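Sel1 repeat family protein (PDB 6LCH) probably serves as a Sel1-repeat immunity protein that protects Pseudomonas aeruginosa against its own type VI secretion effector PldB. Local coordinates at residues A[189-194]-A[253-258]; A[168-173]-A[198-203]. All coordinates share one frame; numbering follows the deposited sequence.

Contact 1 (A[189-194]-A[253-258])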
# COMPACT_ATOMS: atom_id res chain seq x y z
N TYR A 189 -13.91 -2.61 6.98
CA TYR A 189 -12.86 -2.11 6.09
C TYR A 189 -11.48 -2.60 6.50
O TYR A 189 -10.62 -2.82 5.64
CB TYR A 189 -12.91 -0.59 6.05
CG TYR A 189 -13.86 -0.08 5.00
CD1 TYR A 189 -14.90 0.78 5.32
CD2 TYR A 189 -13.73 -0.48 3.68
CE1 TYR A 189 -15.77 1.24 4.35
CE2 TYR A 189 -14.59 -0.03 2.70
CZ TYR A 189 -15.60 0.83 3.04
OH TYR A 189 -16.45 1.27 2.05
N TYR A 190 -11.22 -2.73 7.81
CA TYR A 190 -9.98 -3.37 8.24
C TYR A 190 -9.89 -4.79 7.70
O TYR A 190 -8.81 -5.24 7.29
CB TYR A 190 -9.89 -3.38 9.76
CG TYR A 190 -9.49 -2.07 10.41
CD1 TYR A 190 -8.26 -1.47 10.15
CD2 TYR A 190 -10.34 -1.45 11.31
CE1 TYR A 190 -7.90 -0.28 10.76
CE2 TYR A 190 -9.99 -0.26 11.92
CZ TYR A 190 -8.78 0.32 11.65
OH TYR A 190 -8.45 1.51 12.26
N GLN A 191 -11.01 -5.51 7.68
CA GLN A 191 -11.01 -6.88 7.18
C GLN A 191 -10.73 -6.91 5.68
O GLN A 191 -9.93 -7.71 5.20
CB GLN A 191 -12.33 -7.57 7.50
CG GLN A 191 -12.25 -9.09 7.38
CD GLN A 191 -13.60 -9.76 7.34
OE1 GLN A 191 -14.60 -9.15 6.98
NE2 GLN A 191 -13.64 -11.04 7.72
N VAL A 192 -11.40 -6.03 4.92
CA VAL A 192 -11.13 -5.93 3.48
C VAL A 192 -9.65 -5.65 3.24
O VAL A 192 -9.04 -6.21 2.32
CB VAL A 192 -12.02 -4.84 2.85
CG1 VAL A 192 -11.49 -4.45 1.47
CG2 VAL A 192 -13.46 -5.31 2.76
N SER A 193 -9.06 -4.80 4.08
CA SER A 193 -7.62 -4.54 3.99
C SER A 193 -6.82 -5.82 4.14
O SER A 193 -5.85 -6.05 3.40
CB SER A 193 -7.22 -3.52 5.06
OG SER A 193 -5.85 -3.18 4.95
N VAL A 194 -7.20 -6.68 5.08
CA VAL A 194 -6.50 -7.95 5.27
C VAL A 194 -6.59 -8.80 4.01
O VAL A 194 -5.58 -9.31 3.52
CB VAL A 194 -7.07 -8.70 6.49
CG1 VAL A 194 -6.37 -10.04 6.66
CG2 VAL A 194 -6.93 -7.86 7.74
N TYR A 253 -14.91 -16.00 7.54
CA TYR A 253 -15.05 -15.50 8.90
C TYR A 253 -15.86 -14.21 8.91
O TYR A 253 -15.31 -13.11 8.98
CB TYR A 253 -13.69 -15.26 9.55
CG TYR A 253 -12.79 -16.47 9.58
CD1 TYR A 253 -12.86 -17.39 10.62
CD2 TYR A 253 -11.88 -16.70 8.56
CE1 TYR A 253 -12.04 -18.49 10.65
CE2 TYR A 253 -11.05 -17.80 8.58
CZ TYR A 253 -11.14 -18.70 9.62
OH TYR A 253 -10.32 -19.80 9.65
N PRO A 254 -17.19 -14.31 8.83
CA PRO A 254 -18.02 -13.10 8.96
C PRO A 254 -17.78 -12.44 10.31
O PRO A 254 -17.62 -13.11 11.33
CB PRO A 254 -19.45 -13.63 8.82
CG PRO A 254 -19.35 -15.11 9.03
CD PRO A 254 -17.99 -15.51 8.54
N LEU A 255 -17.76 -11.11 10.30
CA LEU A 255 -17.37 -10.37 11.49
C LEU A 255 -18.46 -10.47 12.56
O LEU A 255 -19.66 -10.41 12.24
CB LEU A 255 -17.10 -8.91 11.15
CG LEU A 255 -15.85 -8.70 10.28
CD1 LEU A 255 -15.87 -7.32 9.65
CD2 LEU A 255 -14.59 -8.91 11.10
N PRO A 256 -18.09 -10.61 13.83
CA PRO A 256 -19.09 -10.71 14.89
C PRO A 256 -19.86 -9.41 15.05
O PRO A 256 -19.39 -8.35 14.62
CB PRO A 256 -18.25 -11.01 16.14
CG PRO A 256 -16.92 -10.43 15.83
CD PRO A 256 -16.72 -10.65 14.35
N PRO A 257 -21.04 -9.46 15.65
CA PRO A 257 -21.71 -8.21 16.02
C PRO A 257 -20.97 -7.52 17.16
O PRO A 257 -20.12 -8.10 17.83
CB PRO A 257 -23.10 -8.68 16.47
CG PRO A 257 -22.89 -10.08 16.93
CD PRO A 257 -21.82 -10.65 16.04
N HIS A 258 -21.30 -6.25 17.34
CA HIS A 258 -20.75 -5.43 18.41
C HIS A 258 -21.76 -5.33 19.54
O HIS A 258 -22.95 -5.14 19.27
CB HIS A 258 -20.39 -4.04 17.90
CG HIS A 258 -19.56 -3.23 18.85
ND1 HIS A 258 -20.11 -2.51 19.88
CD2 HIS A 258 -18.22 -3.03 18.92
CE1 HIS A 258 -19.15 -1.89 20.55
NE2 HIS A 258 -18.00 -2.20 19.98
O HOH W 1 -17.26 -10.35 7.83

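Contact 2 (A[168-173]-A[198-203])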
# COMPACT_ATOMS: atom_id res chain seq x y z
N ALA A 168 -5.01 1.52 1.65
CA ALA A 168 -6.11 2.46 1.51
C ALA A 168 -7.34 1.98 2.26
O ALA A 168 -8.03 2.77 2.91
CB ALA A 168 -6.44 2.67 0.03
N SER A 169 -7.64 0.68 2.17
CA SER A 169 -8.72 0.11 2.96
C SER A 169 -8.42 0.19 4.45
O SER A 169 -9.35 0.29 5.27
CB SER A 169 -8.98 -1.34 2.55
OG SER A 169 -9.57 -1.41 1.26
N TYR A 170 -7.14 0.15 4.83
CA TYR A 170 -6.76 0.37 6.23
C TYR A 170 -7.11 1.78 6.66
O TYR A 170 -7.65 1.99 7.75
CB TYR A 170 -5.27 0.09 6.42
CG TYR A 170 -4.79 0.30 7.85
CD1 TYR A 170 -4.77 -0.75 8.76
CD2 TYR A 170 -4.35 1.55 8.29
CE1 TYR A 170 -4.34 -0.56 10.06
CE2 TYR A 170 -3.92 1.74 9.58
CZ TYR A 170 -3.91 0.69 10.46
OH TYR A 170 -3.47 0.88 11.75
N GLU A 171 -6.79 2.77 5.83
CA GLU A 171 -7.14 4.16 6.13
C GLU A 171 -8.65 4.35 6.19
O GLU A 171 -9.13 5.24 6.90
CB GLU A 171 -6.53 5.10 5.10
CG GLU A 171 -5.01 5.12 5.10
CD GLU A 171 -4.42 5.57 6.42
OE1 GLU A 171 -4.86 6.62 6.95
OE2 GLU A 171 -3.53 4.87 6.94
N LEU A 172 -9.40 3.53 5.45
CA LEU A 172 -10.86 3.55 5.57
C LEU A 172 -11.29 3.13 6.97
O LEU A 172 -12.04 3.84 7.64
CB LEU A 172 -11.48 2.62 4.53
CG LEU A 172 -11.63 3.17 3.13
CD1 LEU A 172 -10.42 3.99 2.74
CD2 LEU A 172 -11.84 2.02 2.19
N GLY A 173 -10.83 1.95 7.40
CA GLY A 173 -11.13 1.50 8.75
C GLY A 173 -10.73 2.53 9.79
O GLY A 173 -11.51 2.85 10.69
N GLY A 198 -3.22 -6.66 3.59
CA GLY A 198 -2.95 -5.70 4.64
C GLY A 198 -2.28 -6.30 5.86
O GLY A 198 -2.91 -7.04 6.62
N LYS A 199 -1.00 -5.98 6.03
CA LYS A 199 -0.23 -6.42 7.19
C LYS A 199 -0.71 -5.74 8.46
O LYS A 199 -1.03 -6.40 9.45
CB LYS A 199 1.25 -6.14 6.95
CG LYS A 199 2.14 -6.25 8.17
CD LYS A 199 3.24 -7.26 7.98
CE LYS A 199 4.34 -6.79 7.04
NZ LYS A 199 5.25 -5.82 7.67
N SER A 200 -0.77 -4.41 8.44
CA SER A 200 -1.15 -3.66 9.64
C SER A 200 -2.58 -3.97 10.07
O SER A 200 -2.88 -3.95 11.27
CB SER A 200 -0.97 -2.16 9.39
OG SER A 200 -0.98 -1.44 10.61
N ALA A 201 -3.47 -4.25 9.11
CA ALA A 201 -4.85 -4.56 9.48
C ALA A 201 -4.96 -5.95 10.09
O ALA A 201 -5.80 -6.16 10.97
CB ALA A 201 -5.76 -4.44 8.25
N ALA A 202 -4.15 -6.90 9.63
CA ALA A 202 -4.16 -8.23 10.23
C ALA A 202 -3.69 -8.18 11.67
O ALA A 202 -4.28 -8.81 12.55
CB ALA A 202 -3.30 -9.19 9.40
N PHE A 203 -2.62 -7.43 11.93
CA PHE A 203 -2.18 -7.26 13.31
C PHE A 203 -3.23 -6.52 14.13
O PHE A 203 -3.46 -6.86 15.29
CB PHE A 203 -0.85 -6.51 13.36
CG PHE A 203 -0.28 -6.40 14.74
CD1 PHE A 203 0.44 -7.46 15.28
CD2 PHE A 203 -0.46 -5.26 15.50
CE1 PHE A 203 0.96 -7.37 16.55
CE2 PHE A 203 0.06 -5.17 16.78
CZ PHE A 203 0.78 -6.23 17.30
O HOH W 2 -2.25 -1.95 12.72

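Contact 1 (A[189-194]-A[253-258])
The flat group here is the side-chain amide of Q191, with the branched end of L255 laid over one of its faces. L255 CD2 stands almost directly above Q191 CD, 4.0 Å away, while L255 CD1 is displaced toward the oxygen and comes 3.5 Å from Q191 OE1. The Q191 chain and the L255 branch thus run antiparallel alongside each other. At the nitrogen end of the amide, Q191 NE2 donates to the backbone carbonyl Y253 O over 2.9 Å. This bond is bent, with an angle of 132° at the hydrogen, and Y253 O lies 17° out of the amide plane, on the same side as L255. At the oxygen end a water donates to Q191 OE1 and accepts from L255 N, so both polar ends of one amide read the backbone of the loop. The reach comes from an extended chain with CG anti to the backbone N (chi1 -163°). This is a clear example of a glutamine fastening irregular chain to a helix. Y253 has just left helical geometry after helix 249-252, whose L249 and I250 also touch Q191; Y231 OH adds a weak bond to Q191 NE2. Helix 183-195 itself packs on helices 166-178 and 199-208, and the loop passes along its Q191 side.

Contact 2 (A[168-173]-A[198-203])
Y170 extends its ring from helix 166-178 to meet S200 and A201 in the first turn of helix 199-208. The ring swings to the far side of CB from the amide nitrogen (chi1 180°), and a chi2 of 92° turns it across the CA-CB bond, which brings one side of the ring, CD1 and CE1, up against the second helix. Y170 CD1 rests 3.9 Å from the methyl A201 CB, with A201 CA at the ring edge, in its plane. Farther out, Y170 CE1 meets S200 OG at 3.5 Å. S200 OG and A201 N both approach the ring obliquely. S200 carries its hydroxyl trans to its own nitrogen (chi1 -165°), which directs OG toward the outer part of the tyrosine ring. Y170 OH and S200 OG, 3.6 Å apart, are joined through a water that lies 3.2 Å from Y170 OH. The same water donates to S200 O and hydrogen-bonds S200 OG; both of these distances, 2.5 Å, are unusually short and so less sure. Behind the contact, the ring of Y170 makes an edge-to-face contact with Y190 of the intervening helix 183-195, whose S193 also touches both Y170 and A201. The chemistry is therefore graded along a single side chain. Near the root of the ring, carbon packs on alanine, and the 6.2 Å between Y170 CA and A201 CA is consistent with a small residue there; at its polar tip, no hydrogen bond passes directly from one segment to the other, and the link is a hydrated one beside an exposed serine.

In the fold
The two contacts lie side by side, their centres about 11 Å apart, in the C-terminal half of this all-alpha protein, which has helices and loops but no strands. Their segments alternate in sequence: 168-173, then 189-194, then 198-203, then 253-258. Contact 2 thus joins helices 166-178 and 199-208 over the helix 183-195 that separates them in the chain, while contact 1 fastens the loop after helix 249-252 to that same middle helix. They also meet directly, through a probable hydrogen bond from G198 N to S193 O and packing of Y189 on L172. Sel1 repeats, of the TPR clan, stack antiparallel helix pairs, consistent with these successive helices; the C-terminal loop packs against them.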